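Local coordinates for protein CEL44C (PDB 2YIH) that cleaves the beta-1,4-glucan backbone of xyloglucan as an endo-acting glycoside hydrolase of family 44, here its catalytic part cut from a longer multidomain protein, at the calcium ion site. Residues are numbered along the deposited sequence; one frame, centred on the assembly and turned at random.

The calcium ion site. Residues 56, 151-154, 156-157. With CA (calcium ion), chain B.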
# COMPACT_ATOMS: atom_id res chain seq x y z
N GLU A 56 2.81 -23.66 -9.64
CA GLU A 56 3.23 -24.72 -10.55
C GLU A 56 2.63 -24.55 -11.93
O GLU A 56 3.30 -24.84 -12.93
CB GLU A 56 2.91 -26.12 -10.00
CG GLU A 56 3.49 -26.37 -8.59
CD GLU A 56 3.17 -27.77 -8.12
OE1 GLU A 56 2.21 -28.40 -8.64
OE2 GLU A 56 3.89 -28.26 -7.24
N ASP A 151 6.43 -31.17 -9.31
CA ASP A 151 5.59 -32.29 -9.72
C ASP A 151 4.20 -31.76 -10.04
O ASP A 151 3.48 -31.33 -9.14
CB ASP A 151 5.54 -33.32 -8.58
CG ASP A 151 4.93 -34.64 -9.00
OD1 ASP A 151 4.09 -34.66 -9.92
OD2 ASP A 151 5.29 -35.65 -8.36
N LEU A 152 3.80 -31.86 -11.31
CA LEU A 152 2.48 -31.38 -11.73
C LEU A 152 1.36 -32.41 -11.52
O LEU A 152 0.17 -32.10 -11.70
CB LEU A 152 2.52 -30.97 -13.20
CG LEU A 152 3.58 -29.91 -13.57
CD1 LEU A 152 3.52 -29.64 -15.07
CD2 LEU A 152 3.33 -28.60 -12.77
N ASN A 153 1.73 -33.63 -11.15
CA ASN A 153 0.80 -34.75 -11.16
C ASN A 153 0.30 -35.15 -9.77
O ASN A 153 -0.57 -36.04 -9.63
CB ASN A 153 1.40 -35.97 -11.86
CG ASN A 153 1.60 -35.72 -13.32
OD1 ASN A 153 2.65 -36.06 -13.87
ND2 ASN A 153 0.66 -35.04 -13.95
N ASP A 154 0.82 -34.48 -8.75
CA ASP A 154 0.38 -34.78 -7.39
C ASP A 154 -0.67 -33.77 -6.93
O ASP A 154 -1.09 -32.90 -7.71
CB ASP A 154 1.57 -34.89 -6.41
CG ASP A 154 2.29 -33.57 -6.20
OD1 ASP A 154 1.79 -32.54 -6.72
OD2 ASP A 154 3.30 -33.57 -5.45
N TYR A 156 -0.40 -31.51 -4.46
CA TYR A 156 0.24 -30.61 -3.49
C TYR A 156 0.92 -29.47 -4.19
O TYR A 156 1.46 -29.65 -5.28
CB TYR A 156 1.34 -31.35 -2.72
CG TYR A 156 0.77 -32.49 -1.90
CD1 TYR A 156 -0.01 -32.21 -0.78
CD2 TYR A 156 0.95 -33.82 -2.30
CE1 TYR A 156 -0.58 -33.25 -0.04
CE2 TYR A 156 0.38 -34.85 -1.59
CZ TYR A 156 -0.37 -34.58 -0.47
OH TYR A 156 -0.93 -35.60 0.25
N VAL A 157 1.03 -28.35 -3.48
CA VAL A 157 1.95 -27.30 -3.91
C VAL A 157 2.75 -26.95 -2.66
O VAL A 157 2.18 -26.85 -1.59
CB VAL A 157 1.14 -26.08 -4.43
CG1 VAL A 157 2.02 -24.92 -4.63
CG2 VAL A 157 0.44 -26.47 -5.76
CA CA B . 2.51 -30.35 -7.27
O HOH W 1 4.41 -31.13 -5.92
O HOH W 2 0.39 -30.60 -8.33
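A calcium ion is held by Glu56, the turn 151-154 and the first residue of strand 156-158, in a worked example of a cation wrapped by carboxylates, backbone carbonyls and water. At least seven oxygens surround it. The site is probably structural, joining segments far apart in the sequence.

Asp154 carries the most intricate side chain. From CB, CG turns into the crowded position between the backbone N and the carbonyl carbon (chi1 67°), which folds the carboxylate back toward the metal. Asp154 OD1 binds calcium at 2.4 Å and also receives a weak, fairly straight hydrogen bond from the amide N of Tyr156. The other carboxylate oxygen, Asp154 OD2, stands 3.8 Å from the calcium and works through solvent instead: it lies 2.7 Å from water 1, itself a metal ligand. Tyr156 is engineered; its ring has Asp154 OD2 at its edge, in plane, while its main-chain O binds the ion. Nearly across the ion from water 1, water 2 links the calcium to the backbone O of Asp154, so one residue holds the ion directly and through two waters.

Glu56 reaches in from a separate loop. Its chain is extended beyond CG (chi2 -179°), and the carboxylate grips the calcium with both oxygens, Glu56 OE1 at 2.4 Å and Glu56 OE2 at 2.5 Å. If both are ionised, the Glu56 and Asp154 carboxylates would formally balance the charge of the ion.

Asp151 and Tyr156 give their backbone carbonyl oxygens, the O of Asp151 binding the calcium at 2.3 Å. The Asp151 side chain acts in the second shell: with CG anti to the backbone N (chi1 -169°), Asp151 OD1 accepts, on its anti lone pair, a hydrogen bond from the Asn153 amide N at 2.9 Å, closing the turn.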